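Probable transcriptional regulator WhiB7 (Mycobacterium tuberculosis, PDB 7KUG) binds a [4Fe-4S] cluster and acts as a probably redox-responsive transcriptional regulator whose overproduction raises expression of at least ten other genes. Local coordinates at residues G64-G68 against E69-Q73. The protein carries 2 engineered substitutions. Numbering follows the deposited sequence.
Sequences GVWGG and EIFDQ. With SF4 (iron/sulfur cluster), chain E.
Gly64 accepts a hydrogen bond from Phe71 at the open end of a tight beta hairpin, the glycine-rich turn of the WhiB family, with Phe71 N 2.9 Å from Gly64 O. Glycine suits this place: phi is positive, and the indole NE1 of Trp66 lies close by on the side where a beta carbon would be. Val65 pairs with Ile70 at a non-hydrogen-bonded position. With chi1 at 170°, Val65 turns CG2 across the strand pair to meet Ile70 CG1 at 3.9 Å; Val65 packs on Leu36 and Ala39 of helix 33-43, and Ile70 on Lys40 of the same helix. Val65 CA also directs a C-H...O contact at Glu69 O. Trp66 closes the hydrogen-bonded pair with Glu69, each N bonding to the other's O. On this other face the indole presents its edge to the face of the Phe71 ring, planes at 70° and Trp66 CD1 3.6 Å from Phe71 CD1. The two aromatics pack against Ala56 of helix 49-59. Trp66 NE1 donates a hydrogen bond to Trp63 O, and the indole also packs against the chain of another protein in the assembly. Gly67 and Gly68 are the central residues of a type I' turn from Trp66 to Glu69, both with positive phi, a conformation that glycine adopts readily. Lacking a side chain, Gly67 lies close against the iron-sulfur cluster, its CA 3.5 Å from S2. The Glu69 chain bends at chi2 (-63°), folding back over Gly68, and one water donates both to Gly67 O and, at 3.0 Å, to Glu69 OE2.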
ATOM      1  N   GLY A  64      -8.569  -1.872   4.352  1.00 18.37           N
ATOM      2  CA  GLY A  64      -7.894  -0.872   5.186  1.00 17.01           C
ATOM      3  C   GLY A  64      -8.842   0.257   5.553  1.00 19.05           C
ATOM      4  O   GLY A  64      -9.993   0.327   5.025  1.00 20.19           O
ATOM      5  N   VAL A  65      -8.370   1.127   6.434  1.00 17.73           N
ATOM      6  CA  VAL A  65      -9.136   2.320   6.876  1.00 17.34           C
ATOM      7  C   VAL A  65      -8.612   3.523   6.102  1.00 16.89           C
ATOM      8  O   VAL A  65      -7.411   3.815   6.134  1.00 16.33           O
ATOM      9  CB  VAL A  65      -9.081   2.503   8.400  1.00 16.74           C
ATOM     10  CG1 VAL A  65      -9.654   3.852   8.824  1.00 17.41           C
ATOM     11  CG2 VAL A  65      -9.810   1.357   9.088  1.00 17.64           C
ATOM     12  N   TRP A  66      -9.518   4.205   5.427  1.00 16.93           N
ATOM     13  CA  TRP A  66      -9.218   5.393   4.613  1.00 15.38           C
ATOM     14  C   TRP A  66     -10.310   6.407   4.947  1.00 18.10           C
ATOM     15  O   TRP A  66     -11.473   5.995   4.944  1.00 18.97           O
ATOM     16  CB  TRP A  66      -9.227   5.072   3.113  1.00 18.27           C
ATOM     17  CG  TRP A  66      -8.389   3.916   2.686  1.00 17.82           C
ATOM     18  CD1 TRP A  66      -8.689   2.597   2.858  1.00 18.88           C
ATOM     19  CD2 TRP A  66      -7.134   3.965   1.984  1.00 19.26           C
ATOM     20  NE1 TRP A  66      -7.701   1.822   2.320  1.00 19.35           N
ATOM     21  CE2 TRP A  66      -6.740   2.627   1.776  1.00 18.93           C
ATOM     22  CE3 TRP A  66      -6.321   4.993   1.505  1.00 19.55           C
ATOM     23  CZ2 TRP A  66      -5.551   2.300   1.116  1.00 18.69           C
ATOM     24  CZ3 TRP A  66      -5.157   4.673   0.842  1.00 21.63           C
ATOM     25  CH2 TRP A  66      -4.778   3.343   0.662  1.00 19.40           C
ATOM     26  N   GLY A  67      -9.944   7.667   5.197  1.00 19.32           N
ATOM     27  CA  GLY A  67     -10.924   8.729   5.469  1.00 18.90           C
ATOM     28  C   GLY A  67     -11.854   8.339   6.607  1.00 18.60           C
ATOM     29  O   GLY A  67     -13.028   8.738   6.575  1.00 21.31           O
ATOM     30  N   GLY A  68     -11.355   7.527   7.552  1.00 18.45           N
ATOM     31  CA  GLY A  68     -12.080   7.115   8.768  1.00 18.55           C
ATOM     32  C   GLY A  68     -13.164   6.102   8.480  1.00 18.77           C
ATOM     33  O   GLY A  68     -14.048   5.933   9.329  1.00 21.49           O
ATOM     34  N   GLU A  69     -13.101   5.426   7.336  1.00 17.36           N
ATOM     35  CA  GLU A  69     -14.041   4.326   6.997  1.00 20.30           C
ATOM     36  C   GLU A  69     -13.272   3.028   6.686  1.00 18.88           C
ATOM     37  O   GLU A  69     -12.175   3.085   6.097  1.00 19.16           O
ATOM     38  CB  GLU A  69     -14.919   4.721   5.811  1.00 20.61           C
ATOM     39  CG  GLU A  69     -15.806   5.935   6.081  1.00 22.25           C
ATOM     40  CD  GLU A  69     -16.834   5.765   7.188  1.00 23.66           C
ATOM     41  OE1 GLU A  69     -17.168   4.609   7.543  1.00 26.03           O
ATOM     42  OE2 GLU A  69     -17.329   6.808   7.674  1.00 27.82           O
ATOM     43  N   ILE A  70     -13.862   1.880   7.016  1.00 19.18           N
ATOM     44  CA  ILE A  70     -13.313   0.553   6.634  1.00 19.72           C
ATOM     45  C   ILE A  70     -13.718   0.247   5.196  1.00 20.74           C
ATOM     46  O   ILE A  70     -14.921   0.305   4.889  1.00 20.91           O
ATOM     47  CB  ILE A  70     -13.798  -0.546   7.592  1.00 21.64           C
ATOM     48  CG1 ILE A  70     -13.291  -0.288   9.013  1.00 21.92           C
ATOM     49  CG2 ILE A  70     -13.423  -1.929   7.077  1.00 23.89           C
ATOM     50  CD1 ILE A  70     -14.167  -0.897  10.071  1.00 26.54           C
ATOM     51  N   PHE A  71     -12.744  -0.146   4.375  1.00 18.20           N
ATOM     52  CA  PHE A  71     -12.985  -0.558   2.972  1.00 19.17           C
ATOM     53  C   PHE A  71     -12.984  -2.074   2.831  1.00 21.39           C
ATOM     54  O   PHE A  71     -12.263  -2.791   3.544  1.00 20.71           O
ATOM     55  CB  PHE A  71     -11.945   0.074   2.056  1.00 18.18           C
ATOM     56  CG  PHE A  71     -12.259   1.500   1.690  1.00 17.62           C
ATOM     57  CD1 PHE A  71     -12.276   2.486   2.661  1.00 18.82           C
ATOM     58  CD2 PHE A  71     -12.529   1.854   0.377  1.00 19.84           C
ATOM     59  CE1 PHE A  71     -12.581   3.795   2.325  1.00 19.71           C
ATOM     60  CE2 PHE A  71     -12.823   3.165   0.039  1.00 20.30           C
ATOM     61  CZ  PHE A  71     -12.832   4.137   1.012  1.00 20.93           C
ATOM     62  N   ASP A  72     -13.801  -2.541   1.882  1.00 23.02           N
ATOM     63  CA  ASP A  72     -13.906  -3.964   1.496  1.00 22.64           C
ATOM     64  C   ASP A  72     -14.251  -3.989   0.003  1.00 22.04           C
ATOM     65  O   ASP A  72     -15.372  -3.609  -0.343  1.00 22.53           O
ATOM     66  CB  ASP A  72     -14.948  -4.675   2.358  1.00 22.09           C
ATOM     67  CG  ASP A  72     -15.085  -6.156   2.061  1.00 23.57           C
ATOM     68  OD1 ASP A  72     -14.239  -6.673   1.283  1.00 23.03           O
ATOM     69  OD2 ASP A  72     -16.027  -6.776   2.604  1.00 23.70           O
ATOM     70  N   GLN A  73     -13.292  -4.348  -0.852  1.00 21.08           N
ATOM     71  CA  GLN A  73     -13.459  -4.398  -2.327  1.00 23.67           C
ATOM     72  C   GLN A  73     -13.998  -3.066  -2.855  1.00 26.01           C
ATOM     73  O   GLN A  73     -14.883  -3.099  -3.719  1.00 27.73           O
ATOM     74  CB  GLN A  73     -14.417  -5.528  -2.695  1.00 25.85           C
ATOM     75  CG  GLN A  73     -14.022  -6.853  -2.068  1.00 28.93           C
ATOM     76  CD  GLN A  73     -12.764  -7.417  -2.682  1.00 32.96           C
ATOM     77  OE1 GLN A  73     -12.320  -6.986  -3.747  1.00 33.19           O
ATOM     78  NE2 GLN A  73     -12.203  -8.416  -2.018  1.00 35.28           N
TER
HETATM   79 FE1  SF4 E 101      -6.052  11.177   7.109  1.00 20.61          FE
HETATM   80 FE2  SF4 E 101      -4.415   9.023   6.989  1.00 19.60          FE
HETATM   81 FE3  SF4 E 101      -6.507   9.299   5.228  1.00 19.45          FE
HETATM   82 FE4  SF4 E 101      -6.985   8.734   7.882  1.00 18.34          FE
HETATM   83  S1  SF4 E 101      -5.866   7.546   6.368  1.00 18.76           S
HETATM   84  S2  SF4 E 101      -7.977  10.210   6.614  1.00 17.56           S
HETATM   85  S3  SF4 E 101      -5.397   9.898   8.807  1.00 17.34           S
HETATM   86  S4  SF4 E 101      -4.762  10.546   5.449  1.00 20.51           S
HETATM   87  O   HOH W   1     -15.515   9.149   7.748  1.00 29.88           O